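PDB 6RVB: NADH oxidase from Thermus thermophilus, which probably uses NADH to reduce coenzyme A disulfide, as an FAD-dependent flavoprotein of the pyridine nucleotide-disulfide oxidoreductase family. Local coordinates for residues L143-A157 with F168-A180. Numbering follows the deposited sequence.
Sequences LKALPQARRAAILGA and FRKRGLQVTLLEA. With NAD (nicotinamide-adenine-dinucleotide), chain F.
Ala152 CB and Ile154 CD1 both meet CD2 of Phe168, at the end of helix 159-170, with Ile154 CG1 near CE2, while strand 151-155 pairs in parallel with strand 174-178. Six N-H...O bonds run from Gln174 N to Arg150 O at one end to Gly156 N and Leu178 O at the other; Ala152 N to Gln174 O (2.7 Å) is nearly straight (175°). Leu173, whose N closes the Schellman motif that has Gly172 as its C-prime residue, can be traced outward: CB lies against Arg150 O (3.6 Å), CD1 meets Leu146 CD1 (3.8 Å) and the methyl of Ala152, and CD2 packs on Ala149 CB (3.6 Å). Nearby, Leu146 CB lies over one face of the Arg171 guanidinium, toward its rim; NE of that group is bonded to Leu50 O.

Strand 151-155, helix 159-170 and strand 174-178 form the beta-alpha-beta crossover of a Rossmann-type domain, and Gly156 is probably the first glycine of its GxGxxG turn, where a side chain would run into the NAD ribose. Across from this turn, Glu179 turns CG anti to its backbone N (chi1 161°) and bends at chi2. OE1 thereby takes the N-H of Ala157 (2.9 Å, 168°) nearly head-on, and OE2 accepts from Lys181 N; both oxygens lie close to O4B of the NAD ribose. Replacing Glu179 with an alanine would probably leave the Ala157 amide without its carboxylate acceptor and the turn less firmly tied to the second strand. Ala180 N approaches N7A of the adenine to 3.1 Å, and Leu155 CD2 lies near the exocyclic N6A.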
loop_
_atom_site.group_PDB
_atom_site.type_symbol
_atom_site.label_atom_id
_atom_site.label_comp_id
_atom_site.label_asym_id
_atom_site.label_seq_id
_atom_site.Cartn_x
_atom_site.Cartn_y
_atom_site.Cartn_z
ATOM N N LEU A 143 -1.455 -25.667 -22.185
ATOM C CA LEU A 143 -1.903 -26.525 -21.099
ATOM C C LEU A 143 -1.832 -28.036 -21.520
ATOM O O LEU A 143 -1.560 -28.953 -20.695
ATOM C CB LEU A 143 -3.286 -26.083 -20.724
ATOM C CG LEU A 143 -3.790 -25.811 -19.334
ATOM C CD1 LEU A 143 -2.783 -25.183 -18.351
ATOM C CD2 LEU A 143 -4.957 -24.876 -19.566
ATOM N N LYS A 144 -2.039 -28.260 -22.817
ATOM C CA LYS A 144 -1.880 -29.523 -23.490
ATOM C C LYS A 144 -0.452 -30.045 -23.517
ATOM O O LYS A 144 -0.222 -31.215 -23.185
ATOM C CB LYS A 144 -2.330 -29.323 -24.912
ATOM C CG LYS A 144 -3.279 -30.328 -25.461
ATOM C CD LYS A 144 -4.661 -29.739 -25.814
ATOM C CE LYS A 144 -4.728 -29.099 -27.247
ATOM N NZ LYS A 144 -5.980 -28.207 -27.429
ATOM N N ALA A 145 0.490 -29.178 -23.918
ATOM C CA ALA A 145 1.959 -29.418 -23.875
ATOM C C ALA A 145 2.619 -29.670 -22.533
ATOM O O ALA A 145 3.528 -30.465 -22.429
ATOM C CB ALA A 145 2.645 -28.288 -24.455
ATOM N N LEU A 146 2.182 -28.937 -21.536
ATOM C CA LEU A 146 2.845 -28.848 -20.302
ATOM C C LEU A 146 3.068 -30.173 -19.527
ATOM O O LEU A 146 4.174 -30.466 -19.037
ATOM C CB LEU A 146 2.155 -27.767 -19.481
ATOM C CG LEU A 146 2.870 -26.545 -18.913
ATOM C CD1 LEU A 146 4.233 -26.292 -19.555
ATOM C CD2 LEU A 146 1.977 -25.362 -19.105
ATOM N N PRO A 147 2.033 -30.990 -19.367
ATOM C CA PRO A 147 2.366 -32.258 -18.643
ATOM C C PRO A 147 3.085 -33.100 -19.670
ATOM O O PRO A 147 2.662 -33.083 -20.825
ATOM C CB PRO A 147 1.009 -32.841 -18.340
ATOM C CG PRO A 147 0.175 -32.305 -19.496
ATOM C CD PRO A 147 0.672 -30.966 -19.917
ATOM N N GLN A 148 4.160 -33.763 -19.340
ATOM C CA GLN A 148 5.090 -34.185 -20.425
ATOM C C GLN A 148 6.191 -33.175 -20.614
ATOM O O GLN A 148 6.566 -32.897 -21.722
ATOM C CB GLN A 148 4.427 -34.385 -21.782
ATOM C CG GLN A 148 4.198 -35.839 -22.162
ATOM C CD GLN A 148 3.064 -36.489 -21.354
ATOM O OE1 GLN A 148 3.296 -37.285 -20.383
ATOM N NE2 GLN A 148 1.812 -36.142 -21.737
ATOM N N ALA A 149 6.694 -32.671 -19.484
ATOM C CA ALA A 149 7.679 -31.590 -19.362
ATOM C C ALA A 149 8.181 -31.164 -20.666
ATOM O O ALA A 149 7.315 -30.772 -21.445
ATOM C CB ALA A 149 8.774 -31.960 -18.415
ATOM N N ARG A 150 9.509 -31.155 -20.923
ATOM C CA ARG A 150 10.629 -31.418 -19.992
ATOM C C ARG A 150 11.608 -30.240 -19.776
ATOM O O ARG A 150 12.013 -29.924 -18.641
ATOM C CB ARG A 150 11.461 -32.608 -20.421
ATOM C CG ARG A 150 10.994 -33.978 -20.067
ATOM C CD ARG A 150 11.968 -35.016 -20.722
ATOM N NE ARG A 150 11.862 -36.391 -20.198
ATOM C CZ ARG A 150 12.718 -37.393 -20.459
ATOM N NH1 ARG A 150 13.797 -37.200 -21.244
ATOM N NH2 ARG A 150 12.491 -38.603 -19.926
ATOM N N ARG A 151 12.004 -29.618 -20.867
ATOM C CA ARG A 151 13.008 -28.586 -20.859
ATOM C C ARG A 151 12.349 -27.331 -21.540
ATOM O O ARG A 151 11.914 -27.379 -22.716
ATOM C CB ARG A 151 14.238 -29.103 -21.647
ATOM C CG ARG A 151 15.286 -29.789 -20.842
ATOM C CD ARG A 151 16.248 -30.658 -21.681
ATOM N NE ARG A 151 16.517 -31.962 -21.030
ATOM C CZ ARG A 151 15.958 -33.128 -21.401
ATOM N NH1 ARG A 151 15.116 -33.165 -22.427
ATOM N NH2 ARG A 151 16.221 -34.268 -20.765
ATOM N N ALA A 152 12.232 -26.189 -20.857
ATOM C CA ALA A 152 11.666 -25.035 -21.585
ATOM C C ALA A 152 12.689 -23.931 -21.738
ATOM O O ALA A 152 13.609 -23.772 -20.900
ATOM C CB ALA A 152 10.439 -24.531 -20.941
ATOM N N ALA A 153 12.549 -23.214 -22.849
ATOM C CA ALA A 153 13.294 -21.970 -23.074
ATOM C C ALA A 153 12.295 -20.834 -23.287
ATOM O O ALA A 153 11.385 -20.931 -24.121
ATOM C CB ALA A 153 14.240 -22.075 -24.290
ATOM N N ILE A 154 12.453 -19.754 -22.533
ATOM C CA ILE A 154 11.602 -18.602 -22.731
ATOM C C ILE A 154 12.453 -17.481 -23.288
ATOM O O ILE A 154 13.419 -17.076 -22.662
ATOM C CB ILE A 154 11.050 -18.189 -21.351
ATOM C CG1 ILE A 154 10.180 -19.259 -20.760
ATOM C CG2 ILE A 154 10.263 -16.886 -21.399
ATOM C CD1 ILE A 154 9.982 -19.049 -19.432
ATOM N N LEU A 155 12.145 -17.019 -24.479
ATOM C CA LEU A 155 12.804 -15.834 -24.996
ATOM C C LEU A 155 12.173 -14.620 -24.380
ATOM O O LEU A 155 11.030 -14.402 -24.595
ATOM C CB LEU A 155 12.579 -15.721 -26.498
ATOM C CG LEU A 155 13.802 -16.201 -27.257
ATOM C CD1 LEU A 155 13.750 -17.658 -27.275
ATOM C CD2 LEU A 155 13.805 -15.694 -28.606
ATOM N N GLY A 156 12.875 -13.822 -23.621
ATOM C CA GLY A 156 12.288 -12.572 -23.203
ATOM C C GLY A 156 12.140 -12.419 -21.731
ATOM O O GLY A 156 11.351 -13.141 -21.229
ATOM N N ALA A 157 12.848 -11.513 -21.052
ATOM C CA ALA A 157 12.677 -11.369 -19.623
ATOM C C ALA A 157 11.921 -10.138 -19.111
ATOM O O ALA A 157 12.375 -9.517 -18.150
ATOM C CB ALA A 157 13.974 -11.506 -18.912
ATOM N N PHE A 168 6.059 -22.412 -15.486
ATOM C CA PHE A 168 6.780 -23.594 -15.888
ATOM C C PHE A 168 7.582 -24.276 -14.763
ATOM O O PHE A 168 7.666 -25.469 -14.761
ATOM C CB PHE A 168 7.720 -23.254 -17.019
ATOM C CG PHE A 168 7.030 -22.760 -18.247
ATOM C CD1 PHE A 168 5.685 -22.822 -18.341
ATOM C CD2 PHE A 168 7.747 -22.241 -19.320
ATOM C CE1 PHE A 168 5.038 -22.347 -19.492
ATOM C CE2 PHE A 168 7.106 -21.745 -20.455
ATOM C CZ PHE A 168 5.764 -21.821 -20.556
ATOM N N ARG A 169 8.208 -23.557 -13.832
ATOM C CA ARG A 169 8.984 -24.270 -12.830
ATOM C C ARG A 169 7.994 -25.022 -11.931
ATOM O O ARG A 169 8.181 -26.207 -11.629
ATOM C CB ARG A 169 9.846 -23.326 -12.035
ATOM C CG ARG A 169 10.965 -22.782 -12.754
ATOM C CD ARG A 169 12.094 -23.765 -12.884
ATOM N NE ARG A 169 12.639 -24.179 -11.614
ATOM C CZ ARG A 169 12.658 -25.436 -11.211
ATOM N NH1 ARG A 169 12.207 -26.375 -12.024
ATOM N NH2 ARG A 169 13.162 -25.725 -10.017
ATOM N N LYS A 170 6.928 -24.342 -11.515
ATOM C CA LYS A 170 5.891 -24.929 -10.654
ATOM C C LYS A 170 5.277 -26.192 -11.291
ATOM O O LYS A 170 4.631 -26.980 -10.655
ATOM C CB LYS A 170 4.749 -23.919 -10.380
ATOM C CG LYS A 170 5.098 -22.836 -9.429
ATOM C CD LYS A 170 3.925 -22.091 -8.804
ATOM C CE LYS A 170 4.546 -20.966 -7.940
ATOM N NZ LYS A 170 3.617 -20.067 -7.222
ATOM N N ARG A 171 5.440 -26.333 -12.575
ATOM C CA ARG A 171 4.991 -27.501 -13.313
ATOM C C ARG A 171 6.094 -28.511 -13.569
ATOM O O ARG A 171 5.972 -29.382 -14.383
ATOM C CB ARG A 171 4.450 -27.038 -14.633
ATOM C CG ARG A 171 3.118 -26.497 -14.409
ATOM C CD ARG A 171 2.198 -27.691 -14.247
ATOM N NE ARG A 171 1.115 -27.580 -15.185
ATOM C CZ ARG A 171 0.663 -28.591 -15.878
ATOM N NH1 ARG A 171 1.180 -29.808 -15.699
ATOM N NH2 ARG A 171 -0.315 -28.362 -16.720
ATOM N N GLY A 172 7.198 -28.350 -12.867
ATOM C CA GLY A 172 8.298 -29.237 -13.061
ATOM C C GLY A 172 9.293 -29.094 -14.147
ATOM O O GLY A 172 10.250 -29.793 -14.014
ATOM N N LEU A 173 9.116 -28.269 -15.171
ATOM C CA LEU A 173 10.091 -28.209 -16.284
ATOM C C LEU A 173 11.386 -27.573 -15.829
ATOM O O LEU A 173 11.443 -26.919 -14.774
ATOM C CB LEU A 173 9.584 -27.461 -17.517
ATOM C CG LEU A 173 8.123 -27.435 -17.828
ATOM C CD1 LEU A 173 7.941 -27.074 -19.209
ATOM C CD2 LEU A 173 7.499 -28.703 -17.602
ATOM N N GLN A 174 12.461 -27.802 -16.571
ATOM C CA GLN A 174 13.614 -27.073 -16.199
ATOM C C GLN A 174 13.536 -25.865 -17.109
ATOM O O GLN A 174 13.139 -25.999 -18.272
ATOM C CB GLN A 174 14.894 -27.917 -16.220
ATOM C CG GLN A 174 15.348 -28.473 -17.564
ATOM C CD GLN A 174 16.821 -29.061 -17.512
ATOM O OE1 GLN A 174 17.423 -29.067 -16.430
ATOM N NE2 GLN A 174 17.375 -29.557 -18.664
ATOM N N VAL A 175 13.790 -24.659 -16.596
ATOM C CA VAL A 175 13.625 -23.533 -17.504
ATOM C C VAL A 175 14.806 -22.667 -17.593
ATOM O O VAL A 175 15.395 -22.326 -16.579
ATOM C CB VAL A 175 12.322 -22.693 -17.280
ATOM C CG1 VAL A 175 11.356 -23.343 -16.265
ATOM C CG2 VAL A 175 12.623 -21.301 -16.951
ATOM N N THR A 176 15.170 -22.325 -18.813
ATOM C CA THR A 176 16.235 -21.376 -18.967
ATOM C C THR A 176 15.704 -20.152 -19.741
ATOM O O THR A 176 15.065 -20.304 -20.791
ATOM C CB THR A 176 17.455 -22.098 -19.506
ATOM O OG1 THR A 176 18.183 -21.230 -20.380
ATOM C CG2 THR A 176 17.000 -23.320 -20.217
ATOM N N LEU A 177 15.892 -18.949 -19.188
ATOM C CA LEU A 177 15.414 -17.671 -19.781
ATOM C C LEU A 177 16.491 -16.983 -20.584
ATOM O O LEU A 177 17.537 -16.596 -20.033
ATOM C CB LEU A 177 15.127 -16.716 -18.667
ATOM C CG LEU A 177 13.785 -16.169 -18.353
ATOM C CD1 LEU A 177 14.054 -15.526 -17.037
ATOM C CD2 LEU A 177 13.393 -15.127 -19.277
ATOM N N LEU A 178 16.237 -16.782 -21.864
ATOM C CA LEU A 178 17.149 -16.035 -22.744
ATOM C C LEU A 178 16.717 -14.566 -22.955
ATOM O O LEU A 178 15.691 -14.300 -23.563
ATOM C CB LEU A 178 17.175 -16.783 -24.079
ATOM C CG LEU A 178 17.342 -18.309 -23.937
ATOM C CD1 LEU A 178 17.100 -19.115 -25.150
ATOM C CD2 LEU A 178 18.687 -18.652 -23.448
ATOM N N GLU A 179 17.448 -13.603 -22.460
ATOM C CA GLU A 179 17.139 -12.204 -22.789
ATOM C C GLU A 179 18.185 -11.571 -23.692
ATOM O O GLU A 179 19.355 -11.819 -23.603
ATOM C CB GLU A 179 17.005 -11.395 -21.499
ATOM C CG GLU A 179 17.140 -9.930 -21.649
ATOM C CD GLU A 179 15.938 -9.299 -22.368
ATOM O OE1 GLU A 179 14.760 -9.664 -22.110
ATOM O OE2 GLU A 179 16.149 -8.378 -23.174
ATOM N N ALA A 180 17.759 -10.716 -24.566
ATOM C CA ALA A 180 18.673 -9.998 -25.443
ATOM C C ALA A 180 19.418 -8.893 -24.779
ATOM O O ALA A 180 20.540 -8.792 -25.031
ATOM C CB ALA A 180 17.974 -9.480 -26.583
HETATM P PA NAD F . 8.112 -6.829 -22.866
HETATM O O1A NAD F . 7.699 -6.378 -21.486
HETATM O O2A NAD F . 8.282 -5.864 -23.921
HETATM O O5B NAD F . 9.504 -7.669 -22.801
HETATM C C5B NAD F . 10.887 -7.229 -22.560
HETATM C C4B NAD F . 11.882 -7.676 -23.684
HETATM O O4B NAD F . 13.326 -7.743 -23.847
HETATM C C3B NAD F . 11.506 -9.072 -23.754
HETATM O O3B NAD F . 10.213 -8.930 -24.180
HETATM C C2B NAD F . 12.414 -9.495 -24.864
HETATM O O2B NAD F . 12.042 -9.721 -26.217
HETATM C C1B NAD F . 13.298 -8.376 -25.133
HETATM N N9A NAD F . 14.000 -9.577 -25.739
HETATM C C8A NAD F . 14.711 -10.652 -25.138
HETATM N N7A NAD F . 15.204 -11.607 -26.007
HETATM C C5A NAD F . 14.777 -11.161 -27.178
HETATM C C6A NAD F . 15.015 -11.757 -28.341
HETATM N N6A NAD F . 15.712 -12.819 -28.204
HETATM N N1A NAD F . 14.502 -11.236 -29.493
HETATM C C2A NAD F . 13.735 -10.070 -29.330
HETATM N N3A NAD F . 13.450 -9.447 -28.110
HETATM C C4A NAD F . 13.997 -9.981 -27.057
HETATM O O3 NAD F . 6.952 -7.737 -23.385
HETATM P PN NAD F . 5.989 -8.809 -22.651
HETATM O O1N NAD F . 5.589 -9.677 -23.866
HETATM O O2N NAD F . 6.569 -9.454 -21.471
HETATM O O5D NAD F . 4.904 -7.817 -22.049
HETATM C C5D NAD F . 3.530 -8.079 -22.213
HETATM C C4D NAD F . 2.564 -6.931 -21.879
HETATM O O4D NAD F . 1.241 -7.360 -21.466
HETATM C C3D NAD F . 3.195 -6.125 -20.771
HETATM O O3D NAD F . 4.101 -5.081 -21.187
HETATM C C2D NAD F . 1.929 -5.605 -20.163
HETATM O O2D NAD F . 1.418 -4.625 -20.995
HETATM C C1D NAD F . 0.957 -6.749 -20.254
HETATM N N1N NAD F . 1.368 -7.535 -19.064
HETATM C C2N NAD F . 1.344 -6.916 -17.818
HETATM C C3N NAD F . 1.734 -7.559 -16.619
HETATM C C7N NAD F . 1.687 -6.853 -15.262
HETATM O O7N NAD F . 1.589 -5.453 -15.124
HETATM N N7N NAD F . 1.766 -7.592 -14.149
HETATM C C4N NAD F . 2.161 -8.895 -16.701
HETATM C C5N NAD F . 2.210 -9.515 -17.937
HETATM C C6N NAD F . 1.821 -8.825 -19.103
#